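Local coordinates for fucolectin-related protein (Streptococcus pneumoniae, PDB 2WMF) that probably hydrolyses host blood-group carbohydrate antigens, as the catalytic module of a family 98 glycoside hydrolase linked to fucose utilisation, at residues A[483-487]-A[523-529]; A[553-557]-A[569-574]. All blocks are in the same frame, centred on the assembly; numbering follows the deposited sequence.

Contact 1: A[483-487]-A[523-529]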
loop_
_atom_site.group_PDB
_atom_site.type_symbol
_atom_site.label_atom_id
_atom_site.label_comp_id
_atom_site.label_asym_id
_atom_site.label_seq_id
_atom_site.Cartn_x
_atom_site.Cartn_y
_atom_site.Cartn_z
ATOM N N ASN A 483 8.563 -10.704 10.015
ATOM C CA ASN A 483 8.338 -9.793 11.116
ATOM C C ASN A 483 9.374 -8.670 11.208
ATOM O O ASN A 483 9.585 -8.101 12.285
ATOM C CB ASN A 483 8.266 -10.598 12.438
ATOM C CG ASN A 483 9.617 -11.158 12.854
ATOM O OD1 ASN A 483 10.621 -11.036 12.131
ATOM N ND2 ASN A 483 9.647 -11.770 14.019
ATOM N N TYR A 484 9.987 -8.303 10.086
ATOM C CA TYR A 484 11.172 -7.418 10.122
ATOM C C TYR A 484 10.816 -6.080 10.792
ATOM O O TYR A 484 9.871 -5.387 10.361
ATOM C CB TYR A 484 11.706 -7.133 8.708
ATOM C CG TYR A 484 13.090 -6.453 8.731
ATOM C CD1 TYR A 484 14.200 -7.103 9.242
ATOM C CD2 TYR A 484 13.254 -5.159 8.277
ATOM C CE1 TYR A 484 15.407 -6.494 9.324
ATOM C CE2 TYR A 484 14.503 -4.528 8.331
ATOM C CZ TYR A 484 15.588 -5.217 8.827
ATOM O OH TYR A 484 16.831 -4.613 8.915
ATOM N N ARG A 485 11.511 -5.739 11.878
ATOM C CA ARG A 485 11.341 -4.451 12.514
ATOM C C ARG A 485 12.667 -4.119 13.169
ATOM O O ARG A 485 13.064 -4.805 14.102
ATOM C CB ARG A 485 10.217 -4.465 13.561
ATOM C CG ARG A 485 9.980 -3.077 14.191
ATOM C CD ARG A 485 8.965 -3.090 15.304
ATOM N NE ARG A 485 9.539 -3.651 16.524
ATOM C CZ ARG A 485 8.983 -4.582 17.278
ATOM N NH1 ARG A 485 7.763 -5.047 17.013
ATOM N NH2 ARG A 485 9.654 -5.041 18.348
ATOM N N THR A 486 13.302 -3.050 12.716
ATOM C CA THR A 486 14.559 -2.597 13.335
ATOM C C THR A 486 14.232 -1.831 14.629
ATOM O O THR A 486 13.173 -1.200 14.725
ATOM C CB THR A 486 15.378 -1.706 12.377
ATOM O OG1 THR A 486 14.640 -0.488 12.095
ATOM C CG2 THR A 486 15.748 -2.459 11.118
ATOM N N ASP A 487 15.155 -1.850 15.594
ATOM C CA ASP A 487 15.035 -1.046 16.803
ATOM C C ASP A 487 15.347 0.427 16.464
ATOM O O ASP A 487 16.437 0.747 15.956
ATOM C CB ASP A 487 16.022 -1.579 17.849
ATOM C CG ASP A 487 15.994 -0.813 19.148
ATOM O OD1 ASP A 487 15.033 -0.040 19.364
ATOM O OD2 ASP A 487 16.936 -1.027 19.950
ATOM N N PRO A 523 21.795 -1.698 10.675
ATOM C CA PRO A 523 20.467 -1.727 11.280
ATOM C C PRO A 523 20.470 -2.540 12.551
ATOM O O PRO A 523 21.116 -3.582 12.606
ATOM C CB PRO A 523 19.609 -2.431 10.220
ATOM C CG PRO A 523 20.560 -3.124 9.364
ATOM C CD PRO A 523 21.804 -2.325 9.343
ATOM N N VAL A 524 19.741 -2.076 13.550
ATOM C CA VAL A 524 19.729 -2.739 14.861
ATOM C C VAL A 524 18.592 -3.773 14.796
ATOM O O VAL A 524 17.458 -3.509 15.197
ATOM C CB VAL A 524 19.569 -1.734 16.014
ATOM C CG1 VAL A 524 19.594 -2.484 17.347
ATOM C CG2 VAL A 524 20.694 -0.678 15.974
ATOM N N ASP A 525 18.886 -4.935 14.202
ATOM C CA ASP A 525 17.873 -5.926 13.850
ATOM C C ASP A 525 18.215 -7.325 14.338
ATOM O O ASP A 525 17.738 -8.318 13.771
ATOM C CB ASP A 525 17.603 -5.922 12.317
ATOM C CG ASP A 525 18.821 -6.221 11.477
ATOM O OD1 ASP A 525 19.860 -6.704 12.004
ATOM O OD2 ASP A 525 18.713 -5.952 10.251
ATOM N N ASN A 526 18.991 -7.384 15.431
ATOM C CA ASN A 526 19.408 -8.641 16.044
ATOM C C ASN A 526 18.548 -9.081 17.233
ATOM O O ASN A 526 18.813 -10.142 17.819
ATOM C CB ASN A 526 20.903 -8.596 16.383
ATOM C CG ASN A 526 21.762 -8.509 15.118
ATOM O OD1 ASN A 526 22.388 -7.506 14.874
ATOM N ND2 ASN A 526 21.744 -9.537 14.311
ATOM N N ASP A 527 17.493 -8.325 17.541
ATOM C CA ASP A 527 16.536 -8.748 18.568
ATOM C C ASP A 527 15.501 -9.632 17.837
ATOM O O ASP A 527 14.739 -9.129 17.022
ATOM C CB ASP A 527 15.795 -7.579 19.203
ATOM C CG ASP A 527 16.694 -6.572 19.941
ATOM O OD1 ASP A 527 17.619 -6.945 20.622
ATOM O OD2 ASP A 527 16.382 -5.367 19.899
ATOM N N PHE A 528 15.490 -10.919 18.130
ATOM C CA PHE A 528 14.547 -11.847 17.493
ATOM C C PHE A 528 13.253 -11.913 18.321
ATOM O O PHE A 528 13.253 -11.749 19.540
ATOM C CB PHE A 528 15.114 -13.250 17.352
ATOM C CG PHE A 528 16.314 -13.369 16.430
ATOM C CD1 PHE A 528 16.785 -12.314 15.659
ATOM C CD2 PHE A 528 16.932 -14.631 16.285
ATOM C CE1 PHE A 528 17.906 -12.471 14.830
ATOM C CE2 PHE A 528 18.022 -14.797 15.426
ATOM C CZ PHE A 528 18.500 -13.724 14.681
ATOM N N ARG A 529 12.149 -12.231 17.641
ATOM C CA ARG A 529 10.827 -12.409 18.245
ATOM C C ARG A 529 10.311 -13.758 17.707
ATOM O O ARG A 529 10.638 -14.149 16.597
ATOM C CB ARG A 529 9.847 -11.272 17.821
ATOM C CG ARG A 529 10.439 -9.910 17.993
ATOM C CD ARG A 529 9.408 -8.805 17.934
ATOM N NE ARG A 529 8.556 -8.677 16.751
ATOM C CZ ARG A 529 8.941 -8.195 15.560
ATOM N NH1 ARG A 529 8.037 -8.005 14.616
ATOM N NH2 ARG A 529 10.222 -7.943 15.275
HETATM O O HOH W 1 18.094 -3.494 20.427
HETATM O O HOH W 2 18.101 0.305 13.381
#
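Arg529 slides its guanidinium between Asn483 and Arg485, with the Asn483 amide over one face and the Arg485 guanidinium over the other. The two guanidinium groups stack at 25° with their centres 4.0 Å apart, while the amide plane is nearly parallel to that of Arg529. Arg529 NH1 donates to Asn483 O (2.8 Å), in the carbonyl plane on a lone pair, and NH2 adds a weak bond to the same oxygen. Thr463 takes the NE hydrogen and Pro464 O a further one from NH1, which fixes the rotation of the group. These carbonyl bonds probably make the like-charge stack tolerable, and Arg485 NH1 is hydrogen-bonded to His465 ND1. The Asn483 amide is itself held at both ends, OD1 by Gly575 N and ND2 by His573 O.

Further along, Tyr484 OH donates to the anti lone pair of Asp525 OD2 (2.7 Å), which lies at the ring edge and in its plane. CG of Tyr484 stands opposite the backbone N (chi1 -169°), and this carries the hydroxyl across to the carboxylate although CB points away from 523-529. Thr486 CG2 touches Pro523 CB at 4.0 Å, its OG1 being bonded to Glu272.

Asp487 N gives a nearly straight bond to Val524 O (2.9 Å), and water bridges Asp487 O to Val524 N. A second water donates to both Asp487 OD2 and Asp527 OD2, probably relieving two carboxylate oxygens 4.4 Å apart; Asp487 OD1 is paired with Thr489. Val524 centres an inverse gamma turn, and Asp487 caps a backbone N at the turn leading into helix 489-493. These are connecting loops at the end of the C-terminal antiparallel sheets, packed on helices 272-283 and 307-322 beside the eight-stranded parallel (beta/alpha)8-type barrel.

Contact 2: A[553-557]-A[569-574]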
loop_
_atom_site.group_PDB
_atom_site.type_symbol
_atom_site.label_atom_id
_atom_site.label_comp_id
_atom_site.label_asym_id
_atom_site.label_seq_id
_atom_site.Cartn_x
_atom_site.Cartn_y
_atom_site.Cartn_z
ATOM N N HIS A 553 19.361 -14.150 10.499
ATOM C CA HIS A 553 18.208 -13.509 11.139
ATOM C C HIS A 553 17.079 -14.463 11.529
ATOM O O HIS A 553 15.937 -14.037 11.761
ATOM C CB HIS A 553 17.736 -12.324 10.271
ATOM C CG HIS A 553 18.678 -11.173 10.343
ATOM N ND1 HIS A 553 18.470 -10.087 11.160
ATOM C CD2 HIS A 553 19.907 -11.011 9.808
ATOM C CE1 HIS A 553 19.519 -9.280 11.090
ATOM N NE2 HIS A 553 20.395 -9.805 10.258
ATOM N N TYR A 554 17.402 -15.761 11.656
ATOM C CA TYR A 554 16.452 -16.681 12.257
ATOM C C TYR A 554 17.068 -17.951 12.822
ATOM O O TYR A 554 18.096 -18.412 12.348
ATOM C CB TYR A 554 15.362 -17.078 11.246
ATOM C CG TYR A 554 15.843 -18.022 10.149
ATOM C CD1 TYR A 554 15.527 -19.380 10.182
ATOM C CD2 TYR A 554 16.619 -17.552 9.085
ATOM C CE1 TYR A 554 15.969 -20.243 9.188
ATOM C CE2 TYR A 554 17.083 -18.422 8.078
ATOM C CZ TYR A 554 16.758 -19.769 8.155
ATOM O OH TYR A 554 17.214 -20.643 7.142
ATOM N N THR A 555 16.406 -18.464 13.843
ATOM C CA THR A 555 16.603 -19.808 14.342
ATOM C C THR A 555 15.257 -20.494 14.514
ATOM O O THR A 555 14.204 -19.864 14.456
ATOM C CB THR A 555 17.391 -19.835 15.665
ATOM O OG1 THR A 555 16.628 -19.232 16.707
ATOM C CG2 THR A 555 18.725 -19.103 15.532
ATOM N N TYR A 556 15.271 -21.820 14.662
ATOM C CA TYR A 556 14.026 -22.557 14.862
ATOM C C TYR A 556 14.215 -23.862 15.630
ATOM O O TYR A 556 15.321 -24.417 15.673
ATOM C CB TYR A 556 13.310 -22.820 13.525
ATOM C CG TYR A 556 14.037 -23.770 12.605
ATOM C CD1 TYR A 556 13.704 -25.118 12.569
ATOM C CD2 TYR A 556 15.048 -23.317 11.756
ATOM C CE1 TYR A 556 14.373 -26.001 11.726
ATOM C CE2 TYR A 556 15.731 -24.197 10.911
ATOM C CZ TYR A 556 15.383 -25.535 10.903
ATOM O OH TYR A 556 16.042 -26.394 10.051
ATOM N N THR A 557 13.137 -24.282 16.284
ATOM C CA THR A 557 13.033 -25.611 16.903
ATOM C C THR A 557 11.808 -26.287 16.322
ATOM O O THR A 557 10.813 -25.640 16.043
ATOM C CB THR A 557 12.956 -25.549 18.454
ATOM O OG1 THR A 557 11.647 -25.165 18.922
ATOM C CG2 THR A 557 14.028 -24.654 19.010
ATOM N N ILE A 569 6.562 -25.849 14.737
ATOM C CA ILE A 569 7.832 -25.172 14.498
ATOM C C ILE A 569 7.802 -23.812 15.190
ATOM O O ILE A 569 6.870 -23.015 15.005
ATOM C CB ILE A 569 8.234 -25.071 12.983
ATOM C CG1 ILE A 569 9.655 -24.501 12.890
ATOM C CG2 ILE A 569 7.234 -24.282 12.227
ATOM C CD1 ILE A 569 10.301 -24.679 11.573
ATOM N N THR A 570 8.822 -23.577 16.020
ATOM C CA THR A 570 8.978 -22.341 16.791
ATOM C C THR A 570 10.087 -21.591 16.103
ATOM O O THR A 570 11.208 -22.058 16.093
ATOM C CB THR A 570 9.353 -22.700 18.240
ATOM O OG1 THR A 570 8.293 -23.511 18.739
ATOM C CG2 THR A 570 9.455 -21.455 19.072
ATOM N N VAL A 571 9.753 -20.451 15.487
ATOM C CA VAL A 571 10.710 -19.697 14.675
ATOM C C VAL A 571 11.053 -18.415 15.432
ATOM O O VAL A 571 10.177 -17.620 15.713
ATOM C CB VAL A 571 10.145 -19.336 13.274
ATOM C CG1 VAL A 571 11.189 -18.613 12.449
ATOM C CG2 VAL A 571 9.650 -20.622 12.553
ATOM N N ASN A 572 12.321 -18.198 15.744
ATOM C CA ASN A 572 12.784 -16.930 16.364
ATOM C C ASN A 572 13.469 -16.121 15.276
ATOM O O ASN A 572 14.439 -16.588 14.667
ATOM C CB ASN A 572 13.792 -17.225 17.468
ATOM C CG ASN A 572 13.415 -18.426 18.253
ATOM O OD1 ASN A 572 14.062 -19.507 18.133
ATOM N ND2 ASN A 572 12.319 -18.321 18.981
ATOM N N HIS A 573 12.940 -14.944 14.967
ATOM C CA HIS A 573 13.378 -14.260 13.754
ATOM C C HIS A 573 13.248 -12.745 13.876
ATOM O O HIS A 573 12.486 -12.272 14.685
ATOM C CB HIS A 573 12.694 -14.840 12.503
ATOM C CG HIS A 573 11.204 -14.642 12.386
ATOM N ND1 HIS A 573 10.268 -15.151 13.273
ATOM C CD2 HIS A 573 10.492 -14.075 11.380
ATOM C CE1 HIS A 573 9.048 -14.898 12.797
ATOM N NE2 HIS A 573 9.159 -14.212 11.677
ATOM N N ASN A 574 14.011 -12.039 13.044
ATOM C CA ASN A 574 13.747 -10.627 12.762
ATOM C C ASN A 574 13.971 -10.460 11.282
ATOM O O ASN A 574 15.081 -10.249 10.825
ATOM C CB ASN A 574 14.616 -9.692 13.592
ATOM C CG ASN A 574 14.137 -8.239 13.516
ATOM O OD1 ASN A 574 13.344 -7.912 12.659
ATOM N ND2 ASN A 574 14.587 -7.381 14.447
HETATM O O HOH W 3 8.667 -26.247 18.442
#
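Tyr556 overlaps Ile569 through its ring atom CD1, 3.6 Å from the CD1 methyl of Ile569, the two side chains crossing at a slant. With CG1 opposite the backbone N (chi1 -173°) and the chain extended beyond it, Ile569 brings CD1 to the ring. Tyr554 CB meets His573 CB at 3.7 Å on the same face, where Ile547 and Val577 add apolar cover.

On the other face, Thr555 OG1 donates to Asn572 OD1 (2.9 Å) in the carbonyl plane on a lone pair, while Asn572 ND2 turns to Thr530 of strand 529-536. Next along, Thr557 and Thr570 lie side by side, their hydroxyls joined by a water.

Strands 554-557 and 569-573 run antiparallel at 162°. Thr555 with Asn572 and Thr557 with Thr570 form the hydrogen-bonded pairs, the shorter bonds being Thr555 N to Asn572 O and Asn572 N to Thr555 O, both 2.8 Å. Asn574 N extends the ladder to His553 O at 3.1 Å. This two-faced chemistry implies a hairpin with apolar contacts toward the neighbouring sheet and polar, water-linked side chains on its other face.

In contact 1 Asn483, Tyr484, Thr486 and Asp525 are buried while Val524 and Asp527 are exposed; in contact 2 Ile569 and Val571 are buried against the neighbouring sheet, and Thr555 and Thr557 are exposed. Contact 1 pairs two loops through side chains, charges and waters; contact 2 zips two neighbouring strands of a hairpin at the edge of an antiparallel sheet, mainly through a regular backbone ladder. They meet where strand 529-536 begins beside the end of strand 566-573: Arg529 O probably accepts from His573 N (2.9 Å), and Asn574 OD1 probably accepts from Arg485 N. Thus 569-574 serves both, bonding 553-557 and reaching both segments of contact 1.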